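Local coordinates for protein putative methylase (Clostridium difficile, PDB 3LDU) that binds GTP in its Rossmann-like methyltransferase domain and probably methylates guanine bases of ribosomal RNA, at residues Lys5-Ile10 and Val62-Ala67; Ile84-Tyr89 and Val154-Asp159. One frame throughout, in Å; residues are numbered along the deposited sequence.

Interaction 1. Residues Lys5-Ile10 and Val62-Ala67; sequences KNYTLI and VHLKIA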
loop_
_atom_site.group_PDB
_atom_site.type_symbol
_atom_site.label_atom_id
_atom_site.label_comp_id
_atom_site.label_asym_id
_atom_site.label_seq_id
_atom_site.Cartn_x
_atom_site.Cartn_y
_atom_site.Cartn_z
ATOM N N LYS A 5 20.797 17.538 -2.695
ATOM C CA LYS A 5 19.899 17.467 -3.841
ATOM C C LYS A 5 18.509 16.984 -3.435
ATOM O O LYS A 5 18.350 16.287 -2.432
ATOM C CB LYS A 5 20.482 16.561 -4.916
ATOM N N ASN A 6 17.507 17.367 -4.218
ATOM C CA ASN A 6 16.140 16.923 -3.991
ATOM C C ASN A 6 15.729 15.873 -5.012
ATOM O O ASN A 6 16.326 15.770 -6.090
ATOM C CB ASN A 6 15.167 18.103 -4.041
ATOM C CG ASN A 6 15.049 18.824 -2.706
ATOM O OD1 ASN A 6 15.885 18.653 -1.815
ATOM N ND2 ASN A 6 14.003 19.632 -2.562
ATOM N N TYR A 7 14.722 15.084 -4.658
ATOM C CA TYR A 7 14.133 14.141 -5.588
ATOM C C TYR A 7 12.685 14.512 -5.832
ATOM O O TYR A 7 12.032 15.104 -4.970
ATOM C CB TYR A 7 14.131 12.729 -5.007
ATOM C CG TYR A 7 15.487 12.150 -4.719
ATOM C CD1 TYR A 7 16.439 12.040 -5.719
ATOM C CD2 TYR A 7 15.802 11.679 -3.454
ATOM C CE1 TYR A 7 17.674 11.500 -5.465
ATOM C CE2 TYR A 7 17.037 11.127 -3.187
ATOM C CZ TYR A 7 17.969 11.048 -4.203
ATOM O OH TYR A 7 19.198 10.504 -3.958
ATOM N N THR A 8 12.186 14.145 -7.005
ATOM C CA THR A 8 10.753 14.053 -7.215
ATOM C C THR A 8 10.410 12.573 -7.271
ATOM O O THR A 8 10.936 11.850 -8.116
ATOM C CB THR A 8 10.330 14.732 -8.518
ATOM O OG1 THR A 8 10.656 16.122 -8.437
ATOM C CG2 THR A 8 8.825 14.594 -8.740
ATOM N N LEU A 9 9.536 12.132 -6.356
ATOM C CA LEU A 9 9.135 10.737 -6.278
ATOM C C LEU A 9 7.664 10.616 -6.620
ATOM O O LEU A 9 6.893 11.580 -6.484
ATOM C CB LEU A 9 9.377 10.183 -4.868
ATOM C CG LEU A 9 10.773 10.368 -4.269
ATOM C CD1 LEU A 9 10.873 9.746 -2.883
ATOM C CD2 LEU A 9 11.845 9.777 -5.200
ATOM N N ILE A 10 7.288 9.427 -7.073
ATOM C CA ILE A 10 5.903 9.106 -7.337
ATOM C C ILE A 10 5.529 7.810 -6.628
ATOM O O ILE A 10 6.212 6.782 -6.775
ATOM C CB ILE A 10 5.679 8.912 -8.833
ATOM C CG1 ILE A 10 6.156 10.146 -9.603
ATOM C CG2 ILE A 10 4.184 8.621 -9.124
ATOM C CD1 ILE A 10 6.183 9.918 -11.083
ATOM N N VAL A 62 7.588 3.048 -4.639
ATOM C CA VAL A 62 8.151 4.386 -4.645
ATOM C C VAL A 62 9.011 4.512 -5.893
ATOM O O VAL A 62 9.992 3.780 -6.043
ATOM C CB VAL A 62 9.011 4.649 -3.398
ATOM C CG1 VAL A 62 9.698 6.029 -3.501
ATOM C CG2 VAL A 62 8.158 4.541 -2.132
ATOM N N HIS A 63 8.609 5.399 -6.799
ATOM C CA HIS A 63 9.341 5.632 -8.049
ATOM C C HIS A 63 10.129 6.927 -7.997
ATOM O O HIS A 63 9.660 7.942 -7.485
ATOM C CB HIS A 63 8.361 5.754 -9.217
ATOM C CG HIS A 63 7.601 4.499 -9.521
ATOM N ND1 HIS A 63 8.018 3.594 -10.465
ATOM C CD2 HIS A 63 6.450 4.009 -9.005
ATOM C CE1 HIS A 63 7.158 2.588 -10.524
ATOM N NE2 HIS A 63 6.190 2.825 -9.649
ATOM N N LEU A 64 11.329 6.897 -8.560
ATOM C CA LEU A 64 12.103 8.110 -8.765
ATOM C C LEU A 64 11.762 8.654 -10.158
ATOM O O LEU A 64 12.014 7.994 -11.162
ATOM C CB LEU A 64 13.598 7.798 -8.667
ATOM C CG LEU A 64 14.525 8.961 -9.055
ATOM C CD1 LEU A 64 14.329 10.145 -8.108
ATOM C CD2 LEU A 64 15.971 8.506 -9.046
ATOM N N LYS A 65 11.165 9.843 -10.216
ATOM C CA LYS A 65 10.756 10.412 -11.494
ATOM C C LYS A 65 11.975 10.944 -12.236
ATOM O O LYS A 65 12.770 11.701 -11.668
ATOM C CB LYS A 65 9.771 11.543 -11.290
ATOM C CG LYS A 65 9.080 11.986 -12.565
ATOM C CD LYS A 65 8.097 13.101 -12.269
ATOM C CE LYS A 65 7.434 13.610 -13.537
ATOM N NZ LYS A 65 6.406 14.639 -13.228
ATOM N N ILE A 66 12.120 10.536 -13.494
ATOM C CA ILE A 66 13.246 10.989 -14.329
ATOM C C ILE A 66 12.823 12.076 -15.309
ATOM O O ILE A 66 13.517 13.088 -15.490
ATOM C CB ILE A 66 13.864 9.806 -15.129
ATOM C CG1 ILE A 66 14.284 8.684 -14.183
ATOM C CG2 ILE A 66 15.078 10.280 -15.944
ATOM C CD1 ILE A 66 15.303 9.113 -13.144
ATOM N N ALA A 67 11.696 11.870 -15.965
ATOM C CA ALA A 67 11.302 12.779 -17.038
ATOM C C ALA A 67 9.814 12.693 -17.302
ATOM O O ALA A 67 9.189 11.668 -17.050
ATOM C CB ALA A 67 12.068 12.452 -18.303
HETATM O O HOH W 1 13.500 13.398 -9.527
#

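Interaction 2. Residues Ile84-Tyr89 and Val154-Asp159; sequences INWSRY and VTISID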
loop_
_atom_site.group_PDB
_atom_site.type_symbol
_atom_site.label_atom_id
_atom_site.label_comp_id
_atom_site.label_asym_id
_atom_site.label_seq_id
_atom_site.Cartn_x
_atom_site.Cartn_y
_atom_site.Cartn_z
ATOM N N ILE A 84 17.590 12.470 -22.737
ATOM C CA ILE A 84 17.805 12.460 -21.295
ATOM C C ILE A 84 19.242 12.022 -21.031
ATOM O O ILE A 84 19.765 11.167 -21.745
ATOM C CB ILE A 84 16.835 11.486 -20.611
ATOM C CG1 ILE A 84 15.396 11.963 -20.807
ATOM C CG2 ILE A 84 17.171 11.318 -19.121
ATOM C CD1 ILE A 84 14.371 10.919 -20.437
ATOM N N ASN A 85 19.891 12.614 -20.028
ATOM C CA ASN A 85 21.246 12.212 -19.680
ATOM C C ASN A 85 21.197 11.004 -18.766
ATOM O O ASN A 85 21.240 11.134 -17.541
ATOM C CB ASN A 85 22.022 13.351 -19.014
ATOM C CG ASN A 85 23.476 12.979 -18.728
ATOM O OD1 ASN A 85 24.162 13.652 -17.958
ATOM N ND2 ASN A 85 23.949 11.906 -19.352
ATOM N N TRP A 86 21.084 9.824 -19.365
ATOM C CA TRP A 86 20.886 8.616 -18.579
ATOM C C TRP A 86 22.072 8.230 -17.698
ATOM O O TRP A 86 21.887 7.594 -16.662
ATOM C CB TRP A 86 20.425 7.455 -19.465
ATOM C CG TRP A 86 18.973 7.583 -19.794
ATOM C CD1 TRP A 86 18.421 8.029 -20.968
ATOM C CD2 TRP A 86 17.877 7.308 -18.914
ATOM N NE1 TRP A 86 17.043 8.029 -20.867
ATOM C CE2 TRP A 86 16.693 7.595 -19.618
ATOM C CE3 TRP A 86 17.793 6.843 -17.599
ATOM C CZ2 TRP A 86 15.430 7.418 -19.051
ATOM C CZ3 TRP A 86 16.527 6.668 -17.039
ATOM C CH2 TRP A 86 15.371 6.965 -17.763
ATOM N N SER A 87 23.284 8.610 -18.102
ATOM C CA SER A 87 24.470 8.306 -17.304
ATOM C C SER A 87 24.423 8.944 -15.909
ATOM O O SER A 87 25.115 8.496 -14.993
ATOM C CB SER A 87 25.742 8.751 -18.033
ATOM O OG SER A 87 25.764 10.158 -18.188
ATOM N N ARG A 88 23.617 9.992 -15.752
ATOM C CA ARG A 88 23.434 10.625 -14.444
ATOM C C ARG A 88 22.716 9.696 -13.464
ATOM O O ARG A 88 22.895 9.799 -12.250
ATOM C CB ARG A 88 22.631 11.926 -14.572
ATOM C CG ARG A 88 23.437 13.147 -14.988
ATOM C CD ARG A 88 22.560 14.396 -14.981
ATOM N NE ARG A 88 21.696 14.442 -13.801
ATOM C CZ ARG A 88 20.744 15.349 -13.601
ATOM N NH1 ARG A 88 20.523 16.296 -14.504
ATOM N NH2 ARG A 88 20.009 15.307 -12.498
ATOM N N TYR A 89 21.915 8.783 -14.001
ATOM C CA TYR A 89 21.043 7.944 -13.188
ATOM C C TYR A 89 21.405 6.470 -13.212
ATOM O O TYR A 89 21.168 5.757 -12.238
ATOM C CB TYR A 89 19.609 8.100 -13.672
ATOM C CG TYR A 89 19.170 9.534 -13.695
ATOM C CD1 TYR A 89 18.968 10.231 -12.513
ATOM C CD2 TYR A 89 18.971 10.193 -14.892
ATOM C CE1 TYR A 89 18.571 11.543 -12.528
ATOM C CE2 TYR A 89 18.575 11.505 -14.917
ATOM C CZ TYR A 89 18.371 12.175 -13.734
ATOM O OH TYR A 89 17.970 13.490 -13.766
ATOM N N VAL A 154 4.087 11.134 -21.317
ATOM C CA VAL A 154 4.926 10.016 -20.903
ATOM C C VAL A 154 5.646 10.392 -19.621
ATOM O O VAL A 154 6.221 11.470 -19.520
ATOM C CB VAL A 154 5.985 9.723 -21.972
ATOM C CG1 VAL A 154 6.910 8.584 -21.530
ATOM C CG2 VAL A 154 5.318 9.406 -23.323
ATOM N N THR A 155 5.595 9.517 -18.631
ATOM C CA THR A 155 6.407 9.696 -17.439
ATOM C C THR A 155 7.360 8.520 -17.368
ATOM O O THR A 155 6.932 7.373 -17.426
ATOM C CB THR A 155 5.564 9.746 -16.162
ATOM O OG1 THR A 155 4.742 10.922 -16.178
ATOM C CG2 THR A 155 6.479 9.802 -14.946
ATOM N N ILE A 156 8.659 8.795 -17.297
ATOM C CA ILE A 156 9.625 7.728 -17.113
ATOM C C ILE A 156 10.191 7.817 -15.699
ATOM O O ILE A 156 10.544 8.901 -15.222
ATOM C CB ILE A 156 10.786 7.784 -18.164
ATOM C CG1 ILE A 156 10.230 7.684 -19.584
ATOM C CG2 ILE A 156 11.748 6.627 -17.960
ATOM C CD1 ILE A 156 11.290 7.800 -20.660
ATOM N N SER A 157 10.264 6.682 -15.022
ATOM C CA SER A 157 10.772 6.674 -13.670
ATOM C C SER A 157 11.614 5.431 -13.453
ATOM O O SER A 157 11.631 4.526 -14.291
ATOM C CB SER A 157 9.605 6.682 -12.673
ATOM O OG SER A 157 8.818 5.516 -12.839
ATOM N N ILE A 158 12.316 5.399 -12.325
ATOM C CA ILE A 158 13.041 4.200 -11.914
ATOM C C ILE A 158 12.423 3.679 -10.623
ATOM O O ILE A 158 12.202 4.437 -9.681
ATOM C CB ILE A 158 14.545 4.479 -11.684
ATOM C CG1 ILE A 158 15.122 5.285 -12.866
ATOM C CG2 ILE A 158 15.309 3.171 -11.450
ATOM C CD1 ILE A 158 16.628 5.491 -12.814
ATOM N N ASP A 159 12.130 2.387 -10.594
ATOM C CA ASP A 159 11.584 1.748 -9.398
ATOM C C ASP A 159 12.649 1.682 -8.303
ATOM O O ASP A 159 13.732 1.138 -8.536
ATOM C CB ASP A 159 11.107 0.342 -9.763
ATOM C CG ASP A 159 10.630 -0.446 -8.556
ATOM O OD1 ASP A 159 10.207 0.188 -7.576
ATOM O OD2 ASP A 159 10.674 -1.693 -8.598
#

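Interaction 1. Residues Lys5-Ile10 and Val62-Ala67
Strands 7-10 and 63-67 pair antiparallel over a short register but splay strongly, their N-to-C directions 117° apart, with Ile10 opposite His63 as a hydrogen-bonded pair and Leu9 opposite Leu64 as a non-hydrogen-bonded one. Ile10 and His63 grip each other in both directions: Ile10 N gives its hydrogen to His63 O at 2.8 Å, in the carbonyl plane on a lone pair, and His63 N returns an equally short bond to Ile10 O. Further along, Lys65 N donates to Thr8 O at 2.9 Å. Where the strands begin to diverge, a water continues the ladder, accepting from Thr8 N and donating to Lys65 O. A CA-H...O contact adds to the pairing, with Leu9 CA 3.1 Å from His63 O.

The two faces differ in character. On that of Leu9 and Leu64, the Leu64 side chain leaves with CG anti to its backbone N; chi1 172° and chi2 63° together bring CD1 across to Leu9 CD2 and, at 3.7 Å, obliquely to Tyr7 CD1. The other branch of Leu9, CD1, crosses Val62 CG1. On the face of Ile10 and His63, the extended Lys65 chain runs alongside Thr8, its CD 3.9 Å from Thr8 CG2, while Ile10 CD1 crosses the same methylenes at CG and CD. The ammonium then reaches Glu68 in a salt bridge, so the lysine is aliphatic along its shaft and ionic at its tip. Ile10 O also lies in the plane of the His63 imidazole, at its edge.

The pair sits inside one mixed sheet: strand 39-44 flanks 7-12, strand 153-159 lies on the far side of 63-70, and Ile49 of helix 48-55 packs on Tyr7 and Leu9.

Interaction 2. Residues Ile84-Tyr89 and Val154-Asp159
The THUMP domain supplies both partners here: the loop between helix 74-82 and strand 98-104 lays apolar side chains against Ile156 and Ile158 of strand 153-159, with no hydrogen bond between the segments. On the loop side Trp86 carries most of the contact. From CB, its CG stands anti to the carbonyl carbon (chi1 -78°), and the indole extends toward the strand. NE1, in the five-membered ring, donates to Thr81 O of helix 74-82 and so satisfies the polar edge. The benzo ring makes the approach: CZ3 comes within 4.4 Å of Ile158 CD1, while CZ2 and CH2 both meet Ile156 CG2. These methyls lie at the edge of the indole, near its plane; one face instead receives Ile84 CG2 from the same loop. Ile84 also reaches the strand, its CD1 making a loose contact with Ile156 CD1, and Tyr89 contributes its CB, packed on Ile158 CD1, while its ring carries on elsewhere, with Arg88 CB over the centre of one face. Helix 111-129 also packs on the indole through Ile122 and Leu126. The tightest approach between the segments is Trp86 CH2 to Ile156 CG2, 3.6 Å.

How the interactions relate
Both interactions are largely buried and share one sheet, in which strands 63-70 and 153-159 are neighbours; their centres lie 9 Å apart. Interaction 1 is lateral, strand to strand, and rests on backbone hydrogen bonds reinforced by side chains on both faces. In interaction 2 a loop lies against one face of the sheet, through apolar contacts alone. The backbone joins them directly: Leu64 N is 2.8 Å from Ile158 O, and Ile66 with Ala67 forms a classic beta bulge opposite Ile156. Ile66, which has no contact with 5-10, turns instead to Trp86, Tyr89 and Ile158, and Ala67 meets Ile84. Both interactions lie away from the GTP site.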